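Local structure of DNA annealing helicase and endonuclease ZRANB3 (Homo sapiens, 5MKW) at residues W50-P55 with C96-K101; A27-F31 with P66-W72; K11-E16 with L89-T94. The protein anneals DNA strands as a helicase and cuts DNA as an endonuclease to restart stalled replication forks, the fragment here being its zinc-binding HNH domain. All coordinates share one frame; numbering follows the deposited sequence. Where two conformers were deposited one is given.

Contact 1: W50-P55 with C96-K101; sequences WTSKLP and CTVCHK. With ZN (zinc ion), chain C.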
ATOM      1  N   TRP A  50      12.863   1.424   2.032  1.00 24.62           N
ATOM      2  CA  TRP A  50      11.809   0.457   2.433  1.00 23.81           C
ATOM      3  C   TRP A  50      11.152  -0.237   1.262  1.00 22.28           C
ATOM      4  O   TRP A  50      10.667  -1.359   1.399  1.00 24.66           O
ATOM      5  CB  TRP A  50      10.718   1.174   3.263  1.00 23.53           C
ATOM      6  CG  TRP A  50      10.015   2.317   2.514  1.00 23.12           C
ATOM      7  CD1 TRP A  50      10.306   3.645   2.587  1.00 25.86           C
ATOM      8  CD2 TRP A  50       8.866   2.214   1.690  1.00 22.89           C
ATOM      9  NE1 TRP A  50       9.417   4.379   1.823  1.00 23.52           N
ATOM     10  CE2 TRP A  50       8.539   3.506   1.247  1.00 24.45           C
ATOM     11  CE3 TRP A  50       8.037   1.165   1.333  1.00 23.17           C
ATOM     12  CZ2 TRP A  50       7.426   3.758   0.459  1.00 23.83           C
ATOM     13  CZ3 TRP A  50       7.019   1.400   0.441  1.00 22.43           C
ATOM     14  CH2 TRP A  50       6.685   2.690   0.056  1.00 21.58           C
ATOM     15  N   THR A  51      11.145   0.404   0.101  1.00 21.33           N
ATOM     16  CA  THR A  51      10.646  -0.241  -1.146  1.00 23.69           C
ATOM     17  C   THR A  51      11.440  -1.528  -1.578  1.00 24.11           C
ATOM     18  O   THR A  51      10.942  -2.375  -2.339  1.00 19.75           O
ATOM     19  CB  THR A  51      10.704   0.777  -2.313  1.00 23.63           C
ATOM     20  OG1 THR A  51      11.935   1.521  -2.233  1.00 24.14           O
ATOM     21  CG2 THR A  51       9.541   1.737  -2.244  1.00 22.31           C
ATOM     22  N   SER A  52      12.642  -1.692  -1.046  1.00 24.24           N
ATOM     23  CA  SER A  52      13.456  -2.863  -1.386  1.00 25.20           C
ATOM     24  C   SER A  52      12.764  -4.173  -1.045  1.00 26.90           C
ATOM     25  O   SER A  52      13.100  -5.233  -1.604  1.00 24.88           O
ATOM     26  CB  SER A  52      14.787  -2.822  -0.649  1.00 25.15           C
ATOM     27  OG  SER A  52      14.597  -3.031   0.746  1.00 24.67           O
ATOM     28  N   LYS A  53      11.759  -4.095  -0.186  1.00 25.08           N
ATOM     29  CA  LYS A  53      11.013  -5.267   0.212  1.00 27.91           C
ATOM     30  C   LYS A  53       9.818  -5.600  -0.676  1.00 25.99           C
ATOM     31  O   LYS A  53       9.179  -6.600  -0.472  1.00 24.54           O
ATOM     32  CB  LYS A  53      10.540  -5.109   1.644  1.00 32.89           C
ATOM     33  CG  LYS A  53      11.674  -5.199   2.641  1.00 38.76           C
ATOM     34  CD  LYS A  53      11.119  -5.100   4.060  1.00 48.48           C
ATOM     35  CE  LYS A  53      12.155  -5.507   5.102  1.00 57.61           C
ATOM     36  NZ  LYS A  53      11.482  -6.018   6.328  1.00 60.68           N
ATOM     37  N   LEU A  54       9.550  -4.797  -1.687  1.00 25.67           N
ATOM     38  CA  LEU A  54       8.444  -5.070  -2.602  1.00 23.22           C
ATOM     39  C   LEU A  54       8.825  -6.184  -3.575  1.00 23.48           C
ATOM     40  O   LEU A  54       9.999  -6.392  -3.814  1.00 26.43           O
ATOM     41  CB  LEU A  54       8.107  -3.818  -3.383  1.00 22.11           C
ATOM     42  CG  LEU A  54       7.461  -2.704  -2.537  1.00 21.43           C
ATOM     43  CD1 LEU A  54       7.548  -1.380  -3.237  1.00 21.24           C
ATOM     44  CD2 LEU A  54       6.013  -3.078  -2.191  1.00 21.59           C
ATOM     45  N   PRO A  55       7.830  -6.849  -4.191  1.00 23.24           N
ATOM     46  CA  PRO A  55       8.135  -7.820  -5.254  1.00 21.95           C
ATOM     47  C   PRO A  55       8.899  -7.235  -6.432  1.00 21.93           C
ATOM     48  O   PRO A  55       8.665  -6.084  -6.831  1.00 20.63           O
ATOM     49  CB  PRO A  55       6.734  -8.306  -5.723  1.00 24.49           C
ATOM     50  CG  PRO A  55       5.775  -7.908  -4.663  1.00 24.81           C
ATOM     51  CD  PRO A  55       6.383  -6.665  -4.015  1.00 23.43           C
ATOM     52  N   CYS A  96       1.741   2.279   3.403  1.00 18.35           N
ATOM     53  CA  CYS A  96       2.692   2.080   2.347  1.00 18.84           C
ATOM     54  C   CYS A  96       2.439   0.682   1.729  1.00 18.24           C
ATOM     55  O   CYS A  96       1.752  -0.195   2.308  1.00 17.55           O
ATOM     56  CB  CYS A  96       4.142   2.188   2.879  1.00 19.25           C
ATOM     57  SG  CYS A  96       4.690   0.790   3.856  1.00 19.63           S
ATOM     58  N   THR A  97       2.989   0.462   0.543  1.00 17.86           N
ATOM     59  CA  THR A  97       2.705  -0.784  -0.160  1.00 17.66           C
ATOM     60  C   THR A  97       3.346  -2.015   0.474  1.00 17.38           C
ATOM     61  O   THR A  97       2.837  -3.091   0.326  1.00 18.73           O
ATOM     62  CB  THR A  97       3.025  -0.666  -1.650  1.00 18.37           C
ATOM     63  OG1 THR A  97       4.251   0.065  -1.826  1.00 17.86           O
ATOM     64  CG2 THR A  97       1.853   0.079  -2.340  1.00 19.19           C
ATOM     65  N   VAL A  98       4.414  -1.842   1.236  1.00 19.45           N
ATOM     66  CA  VAL A  98       5.037  -2.939   1.944  1.00 19.51           C
ATOM     67  C   VAL A  98       4.134  -3.370   3.120  1.00 20.06           C
ATOM     68  O   VAL A  98       3.813  -4.534   3.281  1.00 17.37           O
ATOM     69  CB  VAL A  98       6.455  -2.568   2.424  1.00 20.57           C
ATOM     70  CG1 VAL A  98       6.979  -3.574   3.446  1.00 22.37           C
ATOM     71  CG2 VAL A  98       7.418  -2.474   1.237  1.00 21.28           C
ATOM     72  N   CYS A  99       3.655  -2.417   3.884  1.00 19.98           N
ATOM     73  CA  CYS A  99       2.664  -2.759   4.919  1.00 21.07           C
ATOM     74  C   CYS A  99       1.354  -3.329   4.344  1.00 21.39           C
ATOM     75  O   CYS A  99       0.711  -4.192   4.934  1.00 20.03           O
ATOM     76  CB  CYS A  99       2.350  -1.536   5.769  1.00 21.92           C
ATOM     77  SG  CYS A  99       3.745  -1.003   6.823  1.00 23.16           S
ATOM     78  N   HIS A 100       0.912  -2.775   3.238  1.00 20.51           N
ATOM     79  CA  HIS A 100      -0.307  -3.235   2.629  1.00 20.38           C
ATOM     80  C   HIS A 100      -0.163  -4.707   2.183  1.00 22.02           C
ATOM     81  O   HIS A 100      -1.079  -5.497   2.341  1.00 18.83           O
ATOM     82  CB  HIS A 100      -0.668  -2.383   1.454  1.00 21.58           C
ATOM     83  CG  HIS A 100      -1.937  -2.787   0.808  1.00 24.10           C
ATOM     84  ND1 HIS A 100      -2.008  -3.171  -0.514  1.00 24.60           N
ATOM     85  CD2 HIS A 100      -3.207  -2.765   1.267  1.00 24.55           C
ATOM     86  CE1 HIS A 100      -3.271  -3.333  -0.845  1.00 26.49           C
ATOM     87  NE2 HIS A 100      -4.001  -3.223   0.249  1.00 24.21           N
ATOM     88  N   LYS A 101       0.973  -5.038   1.574  1.00 22.40           N
ATOM     89  CA  LYS A 101       1.238  -6.419   1.171  1.00 25.38           C
ATOM     90  C   LYS A 101       1.391  -7.435   2.326  1.00 26.38           C
ATOM     91  O   LYS A 101       0.906  -8.572   2.205  1.00 24.64           O
ATOM     92  CB  LYS A 101       2.457  -6.459   0.271  1.00 27.84           C
ATOM     93  CG  LYS A 101       2.127  -5.953  -1.110  1.00 29.52           C
ATOM     94  CD  LYS A 101       3.334  -5.993  -1.989  1.00 30.62           C
ATOM     95  CE  LYS A 101       3.136  -5.065  -3.159  1.00 30.95           C
ATOM     96  NZ  LYS A 101       2.108  -5.587  -4.076  1.00 32.88           N
TER
HETATM   97 ZN    ZN C 201       4.232   1.138   6.140  1.00 21.72          ZN
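Trp50 turns one face of its six-membered ring to Cys96, and this is the tight, more buried part of the contact. The CB of Cys96 sits over that face, 4.2 Å from the centroid of the Trp50 six-membered ring and 27° off its normal, a CH-pi contact. The sulfur of Cys96 approaches the same ring obliquely. The indole is turned there by chi1 of 60°, which sets CG between the backbone N and the carbonyl carbon. At the ring edge, near its plane, lie Val98 CG2 and Thr97 OG1. Val98 CG2 lies between Trp50 and Leu54, 3.4 Å from Trp50 O and 3.8 Å from Leu54 CD2. Leu54 CD2 also comes within 3.6 Å of Thr97 OG1. That hydroxyl has its polar partner elsewhere, in a hydrogen bond with His70 O.

Cys96 and Cys99 form one CxxC pair of the Cys4 zinc site of this HNH domain, completed by Cys20 and Cys23. Cys96 SG binds the zinc ion at 2.4 Å and also caps the start of helix 97-118. It accepts from Cys99 N at 3.4 Å, with an N-H...S angle of 171°. The bond may ease the charge on the thiolate.

The Lys101-Pro55 side lies nearer the solvent, and its contacts are few. Lys101 runs across Leu54 at about a right angle, and its CD and CE lie against Pro55 CD, with Lys101 CE 3.7 Å from Pro55 CD. Its NZ has a weak hydrogen bond to Gln58 OE1. Lys53 forms a separate exposed rim beside Val98, offering it little more than CB.

Contact 2: A27-F31 with P66-W72; sequences AQELF and PGEGHFW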
ATOM      1  N   ALA A  27       5.345   7.929   1.980  1.00 20.26           N
ATOM      2  CA  ALA A  27       5.353   7.171   0.755  1.00 17.97           C
ATOM      3  C   ALA A  27       5.125   8.097  -0.429  1.00 17.91           C
ATOM      4  O   ALA A  27       5.692   7.887  -1.510  1.00 17.57           O
ATOM      5  CB  ALA A  27       4.307   6.084   0.817  1.00 17.98           C
ATOM      6  N   GLN A  28       4.353   9.154  -0.223  1.00 17.48           N
ATOM      7  CA  GLN A  28       4.142  10.121  -1.281  1.00 19.26           C
ATOM      8  C   GLN A  28       5.406  10.889  -1.675  1.00 20.28           C
ATOM      9  O   GLN A  28       5.619  11.184  -2.843  1.00 20.32           O
ATOM     10  CB  GLN A  28       3.037  11.091  -0.933  1.00 19.86           C
ATOM     11  CG  GLN A  28       2.774  12.189  -1.983  1.00 20.10           C
ATOM     12  CD  GLN A  28       2.033  11.647  -3.204  1.00 21.85           C
ATOM     13  OE1 GLN A  28       1.555  10.474  -3.231  1.00 21.52           O
ATOM     14  NE2 GLN A  28       1.927  12.466  -4.216  1.00 19.46           N
ATOM     15  N   GLU A  29       6.216  11.239  -0.694  1.00 22.33           N
ATOM     16  CA  GLU A  29       7.473  11.944  -0.957  1.00 23.62           C
ATOM     17  C   GLU A  29       8.429  11.069  -1.772  1.00 22.91           C
ATOM     18  O   GLU A  29       9.060  11.547  -2.711  1.00 20.35           O
ATOM     19  CB  GLU A  29       8.131  12.292   0.370  1.00 28.13           C
ATOM     20  CG  GLU A  29       9.620  12.623   0.289  1.00 39.68           C
ATOM     21  CD  GLU A  29      10.207  13.002   1.662  1.00 46.98           C
ATOM     22  OE1 GLU A  29      10.413  12.091   2.519  1.00 46.45           O
ATOM     23  OE2 GLU A  29      10.429  14.218   1.895  1.00 53.20           O
ATOM     24  N   LEU A  30       8.489   9.775  -1.445  1.00 21.05           N
ATOM     25  CA  LEU A  30       9.283   8.842  -2.280  1.00 20.85           C
ATOM     26  C   LEU A  30       8.739   8.714  -3.736  1.00 19.94           C
ATOM     27  O   LEU A  30       9.510   8.686  -4.709  1.00 20.62           O
ATOM     28  CB  LEU A  30       9.357   7.461  -1.626  1.00 20.31           C
ATOM     29  CG  LEU A  30      10.377   6.500  -2.306  1.00 21.12           C
ATOM     30  CD1 LEU A  30      11.813   7.064  -2.170  1.00 22.98           C
ATOM     31  CD2 LEU A  30      10.255   5.102  -1.709  1.00 20.09           C
ATOM     32  N   PHE A  31       7.436   8.594  -3.879  1.00 18.47           N
ATOM     33  CA  PHE A  31       6.788   8.593  -5.211  1.00 18.95           C
ATOM     34  C   PHE A  31       7.270   9.791  -6.043  1.00 19.34           C
ATOM     35  O   PHE A  31       7.666   9.637  -7.198  1.00 20.64           O
ATOM     36  CB  PHE A  31       5.236   8.656  -5.095  1.00 16.98           C
ATOM     37  CG  PHE A  31       4.565   9.025  -6.395  1.00 18.74           C
ATOM     38  CD1 PHE A  31       4.683   8.187  -7.524  1.00 19.58           C
ATOM     39  CD2 PHE A  31       3.968  10.268  -6.566  1.00 18.55           C
ATOM     40  CE1 PHE A  31       4.220   8.584  -8.778  1.00 18.62           C
ATOM     41  CE2 PHE A  31       3.496  10.664  -7.811  1.00 18.67           C
ATOM     42  CZ  PHE A  31       3.630   9.813  -8.923  1.00 19.73           C
ATOM     43  N   PRO A  66       6.774   4.879 -12.399  1.00 21.78           N
ATOM     44  CA  PRO A  66       6.170   4.783 -11.083  1.00 20.75           C
ATOM     45  C   PRO A  66       4.813   5.503 -11.067  1.00 21.13           C
ATOM     46  O   PRO A  66       4.613   6.522 -11.765  1.00 22.28           O
ATOM     47  CB  PRO A  66       7.180   5.476 -10.175  1.00 22.36           C
ATOM     48  CG  PRO A  66       7.998   6.330 -11.069  1.00 22.23           C
ATOM     49  CD  PRO A  66       8.041   5.638 -12.393  1.00 22.48           C
ATOM     50  N   GLY A  67       3.867   4.915 -10.365  1.00 20.97           N
ATOM     51  CA  GLY A  67       2.565   5.578 -10.003  1.00 21.69           C
ATOM     52  C   GLY A  67       2.281   5.547  -8.527  1.00 20.00           C
ATOM     53  O   GLY A  67       2.875   4.763  -7.800  1.00 18.92           O
ATOM     54  N   GLU A  68       1.387   6.448  -8.064  1.00 20.13           N
ATOM     55  CA  GLU A  68       1.177   6.691  -6.680  0.60 18.71           C
ATOM     56  C   GLU A  68       0.795   5.376  -5.967  1.00 18.87           C
ATOM     57  O   GLU A  68       1.184   5.110  -4.857  1.00 17.69           O
ATOM     58  CB  GLU A  68       0.064   7.794  -6.586  0.60 20.29           C
ATOM     59  CG  GLU A  68       0.482   9.190  -7.148  0.60 19.36           C
ATOM     60  CD  GLU A  68       0.268   9.500  -8.680  0.60 20.15           C
ATOM     61  OE1 GLU A  68       0.162   8.551  -9.554  0.60 16.03           O
ATOM     62  OE2 GLU A  68       0.375  10.763  -9.038  0.60 17.34           O
ATOM     63  N   GLY A  69      -0.076   4.598  -6.612  1.00 18.95           N
ATOM     64  CA  GLY A  69      -0.475   3.305  -6.102  1.00 17.93           C
ATOM     65  C   GLY A  69       0.616   2.260  -5.899  1.00 17.41           C
ATOM     66  O   GLY A  69       0.408   1.301  -5.176  1.00 16.53           O
ATOM     67  N   HIS A  70       1.794   2.459  -6.480  1.00 17.23           N
ATOM     68  CA  HIS A  70       2.932   1.610  -6.170  1.00 17.59           C
ATOM     69  C   HIS A  70       3.510   1.867  -4.811  1.00 16.73           C
ATOM     70  O   HIS A  70       4.262   1.029  -4.286  1.00 17.04           O
ATOM     71  CB  HIS A  70       4.066   1.779  -7.195  1.00 18.83           C
ATOM     72  CG  HIS A  70       3.745   1.261  -8.545  1.00 20.26           C
ATOM     73  ND1 HIS A  70       4.124   1.923  -9.688  1.00 20.24           N
ATOM     74  CD2 HIS A  70       3.145   0.106  -8.946  1.00 20.35           C
ATOM     75  CE1 HIS A  70       3.783   1.199 -10.740  1.00 22.49           C
ATOM     76  NE2 HIS A  70       3.219   0.081 -10.315  1.00 21.67           N
ATOM     77  N   PHE A  71       3.256   3.051  -4.278  1.00 16.31           N
ATOM     78  CA  PHE A  71       3.890   3.511  -3.042  1.00 16.25           C
ATOM     79  C   PHE A  71       2.951   3.449  -1.814  1.00 16.71           C
ATOM     80  O   PHE A  71       3.405   3.147  -0.702  1.00 16.61           O
ATOM     81  CB  PHE A  71       4.423   4.935  -3.267  1.00 16.94           C
ATOM     82  CG  PHE A  71       5.548   5.001  -4.259  1.00 17.11           C
ATOM     83  CD1 PHE A  71       5.285   4.981  -5.624  1.00 17.00           C
ATOM     84  CD2 PHE A  71       6.848   4.863  -3.838  1.00 16.96           C
ATOM     85  CE1 PHE A  71       6.331   4.957  -6.552  1.00 18.16           C
ATOM     86  CE2 PHE A  71       7.882   4.820  -4.742  1.00 18.01           C
ATOM     87  CZ  PHE A  71       7.629   4.889  -6.116  1.00 18.22           C
ATOM     88  N   TRP A  72       1.684   3.829  -1.983  1.00 16.58           N
ATOM     89  CA  TRP A  72       0.710   3.769  -0.878  1.00 16.90           C
ATOM     90  C   TRP A  72      -0.685   3.391  -1.373  1.00 16.84           C
ATOM     91  O   TRP A  72      -1.027   3.599  -2.537  1.00 16.51           O
ATOM     92  CB  TRP A  72       0.653   5.079  -0.038  1.00 18.08           C
ATOM     93  CG  TRP A  72       0.231   6.287  -0.745  1.00 18.33           C
ATOM     94  CD1 TRP A  72       1.027   7.150  -1.432  1.00 20.06           C
ATOM     95  CD2 TRP A  72      -1.099   6.818  -0.829  1.00 20.84           C
ATOM     96  NE1 TRP A  72       0.283   8.177  -1.970  1.00 20.87           N
ATOM     97  CE2 TRP A  72      -1.023   8.012  -1.593  1.00 20.89           C
ATOM     98  CE3 TRP A  72      -2.328   6.433  -0.302  1.00 23.23           C
ATOM     99  CZ2 TRP A  72      -2.131   8.808  -1.865  1.00 23.18           C
ATOM    100  CZ3 TRP A  72      -3.470   7.217  -0.615  1.00 24.55           C
ATOM    101  CH2 TRP A  72      -3.335   8.417  -1.355  1.00 24.16           C
TER
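Phe31 and Phe71 meet as an offset edge-to-face pair, with the edge of Phe31 turned to the face of Phe71. Their centroids are 5.7 Å apart and their planes stand at 63°. The pair joins helix 27-36 to the loop that leads into strand 72-76 of the HNH fold, the first strand of its two-stranded antiparallel sheet. Phe31 CA lies over the centre of the Phe71 ring, 3.7 Å from the centroid, so the helix backbone itself covers that face. Leu30 CD2 comes to the edge of the same ring, near its plane.

In one of its two deposited conformers Glu68 covers a face of Phe31. Glu68 CG then stands 3.7 Å from the Phe31 ring centroid in a CH-pi contact. A bend at the second torsion folds the Glu68 carboxylate back over the ring, and in that conformer the two planes stack only 28° apart. At the edge of Phe31, near its plane, is the carbonyl oxygen of Pro66.

Ala27 CB packs against Trp72 CB and sits 3.4 Å from Phe71 O. The Ala27 side chain also touches Trp50. Gln28 is bent at its second torsion, which swings its amide to the indole edge, with amide and ring planes steeply inclined. There Trp72 NE1 donates to Gln28 OE1 at 2.9 Å with an N-H...O angle of 165°, and OE1 lies in the indole plane.

Contact 3: K11-E16 with L89-T94; sequences KVFETE and LDNLQT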
ATOM      1  N   LYS A  11      -9.616  11.515  -0.414  1.00 22.24           N
ATOM      2  CA  LYS A  11     -10.164  11.921   0.899  1.00 25.92           C
ATOM      3  C   LYS A  11      -9.223  11.602   2.041  1.00 24.30           C
ATOM      4  O   LYS A  11      -8.980  12.459   2.897  1.00 23.09           O
ATOM      5  CB  LYS A  11     -11.485  11.270   1.203  1.00 28.56           C
ATOM      6  CG  LYS A  11     -12.660  11.746   0.378  1.00 34.68           C
ATOM      7  CD  LYS A  11     -12.966  13.214   0.551  1.00 38.57           C
ATOM      8  CE  LYS A  11     -13.220  13.583   1.989  1.00 42.16           C
ATOM      9  NZ  LYS A  11     -13.709  14.985   1.986  1.00 46.88           N
ATOM     10  N   VAL A  12      -8.614  10.413   2.016  1.00 22.22           N
ATOM     11  CA  VAL A  12      -7.679  10.057   3.081  1.00 21.58           C
ATOM     12  C   VAL A  12      -6.411  10.925   2.980  1.00 20.84           C
ATOM     13  O   VAL A  12      -5.903  11.406   3.977  1.00 22.16           O
ATOM     14  CB  VAL A  12      -7.333   8.562   3.045  1.00 23.38           C
ATOM     15  CG1 VAL A  12      -6.217   8.266   4.002  1.00 25.00           C
ATOM     16  CG2 VAL A  12      -8.558   7.710   3.368  1.00 24.30           C
ATOM     17  N   PHE A  13      -5.997  11.248   1.760  1.00 19.97           N
ATOM     18  CA  PHE A  13      -4.762  12.029   1.541  1.00 19.13           C
ATOM     19  C   PHE A  13      -4.886  13.442   2.112  1.00 20.13           C
ATOM     20  O   PHE A  13      -3.908  13.984   2.589  1.00 19.55           O
ATOM     21  CB  PHE A  13      -4.470  12.120   0.051  1.00 19.50           C
ATOM     22  CG  PHE A  13      -3.136  12.713  -0.283  1.00 20.82           C
ATOM     23  CD1 PHE A  13      -2.000  11.908  -0.372  1.00 22.59           C
ATOM     24  CD2 PHE A  13      -3.009  14.080  -0.484  1.00 21.68           C
ATOM     25  CE1 PHE A  13      -0.788  12.449  -0.687  1.00 23.91           C
ATOM     26  CE2 PHE A  13      -1.788  14.644  -0.801  1.00 23.11           C
ATOM     27  CZ  PHE A  13      -0.665  13.836  -0.850  1.00 24.23           C
ATOM     28  N   GLU A  14      -6.107  14.003   2.100  1.00 21.34           N
ATOM     29  CA  GLU A  14      -6.362  15.361   2.644  1.00 24.85           C
ATOM     30  C   GLU A  14      -5.849  15.435   4.080  1.00 25.17           C
ATOM     31  O   GLU A  14      -5.515  16.504   4.552  1.00 24.94           O
ATOM     32  CB  GLU A  14      -7.865  15.648   2.649  1.00 27.81           C
ATOM     33  CG  GLU A  14      -8.479  16.006   1.306  1.00 28.88           C
ATOM     34  CD  GLU A  14      -9.997  16.165   1.412  1.00 35.24           C
ATOM     35  OE1 GLU A  14     -10.700  15.867   0.417  1.00 36.92           O
ATOM     36  OE2 GLU A  14     -10.493  16.288   2.561  1.00 35.25           O
ATOM     37  N   THR A  15      -5.951  14.318   4.811  1.00 23.33           N
ATOM     38  CA  THR A  15      -5.504  14.248   6.173  1.00 26.15           C
ATOM     39  C   THR A  15      -4.123  13.602   6.343  1.00 26.74           C
ATOM     40  O   THR A  15      -3.360  14.044   7.180  1.00 30.10           O
ATOM     41  CB  THR A  15      -6.550  13.529   7.060  1.00 29.28           C
ATOM     42  OG1 THR A  15      -7.714  14.341   7.184  1.00 31.87           O
ATOM     43  CG2 THR A  15      -6.026  13.311   8.442  1.00 33.54           C
ATOM     44  N   GLU A  16      -3.752  12.601   5.544  1.00 22.92           N
ATOM     45  CA  GLU A  16      -2.575  11.799   5.881  1.00 21.81           C
ATOM     46  C   GLU A  16      -1.393  12.046   4.956  1.00 22.37           C
ATOM     47  O   GLU A  16      -0.244  11.738   5.327  1.00 21.33           O
ATOM     48  CB  GLU A  16      -2.985  10.308   5.916  1.00 22.79           C
ATOM     49  CG  GLU A  16      -3.895  10.037   7.079  1.00 24.66           C
ATOM     50  CD  GLU A  16      -4.337   8.603   7.235  1.00 25.88           C
ATOM     51  OE1 GLU A  16      -4.045   7.730   6.397  1.00 25.89           O
ATOM     52  OE2 GLU A  16      -5.052   8.359   8.226  1.00 30.92           O
ATOM     53  N   LEU A  89     -15.102   6.465   6.023  1.00 34.13           N
ATOM     54  CA  LEU A  89     -13.829   7.170   6.048  1.00 37.93           C
ATOM     55  C   LEU A  89     -13.154   7.040   7.420  1.00 36.69           C
ATOM     56  O   LEU A  89     -11.924   7.049   7.530  1.00 32.36           O
ATOM     57  CB  LEU A  89     -14.057   8.633   5.682  1.00 40.57           C
ATOM     58  CG  LEU A  89     -12.799   9.409   5.330  1.00 45.76           C
ATOM     59  CD1 LEU A  89     -12.311   8.971   3.954  1.00 43.12           C
ATOM     60  CD2 LEU A  89     -13.089  10.918   5.382  1.00 47.53           C
ATOM     61  N   ASP A  90     -13.967   6.950   8.463  1.00 33.77           N
ATOM     62  CA  ASP A  90     -13.451   6.792   9.806  1.00 36.31           C
ATOM     63  C   ASP A  90     -12.867   5.406  10.086  1.00 32.60           C
ATOM     64  O   ASP A  90     -12.312   5.155  11.158  1.00 34.23           O
ATOM     65  CB  ASP A  90     -14.547   7.122  10.833  1.00 46.17           C
ATOM     66  CG  ASP A  90     -15.744   6.147  10.779  1.00 51.62           C
ATOM     67  OD1 ASP A  90     -15.569   4.922  10.516  1.00 54.70           O
ATOM     68  OD2 ASP A  90     -16.877   6.609  11.053  1.00 64.81           O
ATOM     69  N   ASN A  91     -12.993   4.504   9.132  1.00 28.60           N
ATOM     70  CA  ASN A  91     -12.314   3.200   9.214  1.00 29.51           C
ATOM     71  C   ASN A  91     -11.216   3.015   8.155  1.00 25.56           C
ATOM     72  O   ASN A  91     -10.758   1.906   7.935  1.00 27.38           O
ATOM     73  CB  ASN A  91     -13.321   2.041   9.080  1.00 26.49           C
ATOM     74  CG  ASN A  91     -12.747   0.717   9.528  1.00 27.07           C
ATOM     75  OD1 ASN A  91     -11.946   0.659  10.456  1.00 25.96           O
ATOM     76  ND2 ASN A  91     -13.122  -0.359   8.838  1.00 27.62           N
ATOM     77  N   LEU A  92     -10.728   4.113   7.592  1.00 24.83           N
ATOM     78  CA  LEU A  92      -9.703   4.025   6.559  1.00 25.80           C
ATOM     79  C   LEU A  92      -8.371   4.700   6.931  1.00 23.40           C
ATOM     80  O   LEU A  92      -8.340   5.688   7.657  1.00 22.22           O
ATOM     81  CB  LEU A  92     -10.232   4.628   5.278  1.00 26.88           C
ATOM     82  CG  LEU A  92     -11.469   3.939   4.692  1.00 27.08           C
ATOM     83  CD1 LEU A  92     -11.856   4.578   3.361  1.00 28.85           C
ATOM     84  CD2 LEU A  92     -11.239   2.452   4.504  1.00 28.15           C
ATOM     85  N   GLN A  93      -7.286   4.202   6.354  1.00 20.56           N
ATOM     86  CA  GLN A  93      -5.965   4.682   6.655  1.00 19.24           C
ATOM     87  C   GLN A  93      -5.072   4.452   5.443  1.00 21.71           C
ATOM     88  O   GLN A  93      -5.330   3.569   4.627  1.00 18.62           O
ATOM     89  CB  GLN A  93      -5.398   4.001   7.895  1.00 20.21           C
ATOM     90  CG  GLN A  93      -4.961   2.551   7.663  1.00 20.16           C
ATOM     91  CD  GLN A  93      -4.479   1.826   8.880  1.00 20.14           C
ATOM     92  OE1 GLN A  93      -4.604   0.571   8.996  1.00 22.54           O
ATOM     93  NE2 GLN A  93      -4.113   2.584   9.856  1.00 19.89           N
ATOM     94  N   THR A  94      -4.013   5.248   5.390  1.00 20.04           N
ATOM     95  CA  THR A  94      -2.941   5.119   4.449  1.00 18.89           C
ATOM     96  C   THR A  94      -1.960   4.091   4.952  1.00 17.57           C
ATOM     97  O   THR A  94      -1.511   4.129   6.116  1.00 17.98           O
ATOM     98  CB  THR A  94      -2.216   6.491   4.313  1.00 19.15           C
ATOM     99  OG1 THR A  94      -3.158   7.499   3.901  1.00 18.30           O
ATOM    100  CG2 THR A  94      -1.119   6.394   3.298  1.00 18.93           C
TER
HETATM  101  O   HOH W   1      -6.417   6.684   9.468  1.00 23.91           O
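Glu16 OE1 takes two hydrogen bonds from Thr94, one from the backbone N and one from the hydroxyl. They tie the last turn of helix 5-16 to strand 92-96, the second strand of the two-stranded antiparallel sheet of the HNH fold. Thr94 N lies 2.7 Å from Glu16 OE1 and meets it nearly along the C-O direction, with an N-H...O angle of 149°. Thr94 OG1, 2.7 Å from Glu16 OE1, donates to the anti lone pair of that oxygen, away from OE2. Thr94 chi1 of -58° brings OG1 beside its own backbone N, and both donors can grip one oxygen. Backbone hydrogen bonds also join Gln93 to Asp75 of the neighbouring strand and Thr94 to Gln21.

The other carboxylate oxygen is satisfied through water. One water donates both to Glu16 OE2, at 2.5 Å, and to Leu92 O, at 2.8 Å, bridging helix side chain and strand backbone. Three donated bonds probably favour a charged carboxylate. Beyond CG the Glu16 chain is extended and carries the carboxylate across to the strand.

Earlier in the helix the contact is mostly apolar. The segment axes of 11-16 and 92-94 are 8.5 Å apart and cross at -60°. Val12 fills this crossing with both methyls: CG2 touches Leu92 CB and Leu89 CD1, while CG1 packs closely on Thr94 OG1 at 3.2 Å. Val12 and Leu92 also reach Val74. Lys11 NZ forms a salt bridge with Glu14 OE1. Its aliphatic base packs on the 3-10 turn before the strand, with Lys11 CB 3.7 Å from Leu89 CD1.

All three contacts are partly buried, but the centre of contact 3 is about 13 Å from the centre of the chain, those of contacts 1 and 2 about 7 and 9 Å. Contacts 1 and 2 touch directly: the start of helix 97-118 is hydrogen-bonded to the loop before strand 72-76. Contacts 2 and 3 touch through Trp72, which packs on Phe13 and Thr94. Contacts 1 and 3 adjoin only in sequence, strand 92-96 running into helix 97-118. Their chemistry differs: thiolate, metal and indole in contact 1, edge-to-face rings and an indole-amide bond in contact 2, and a hydrated carboxylate in contact 3.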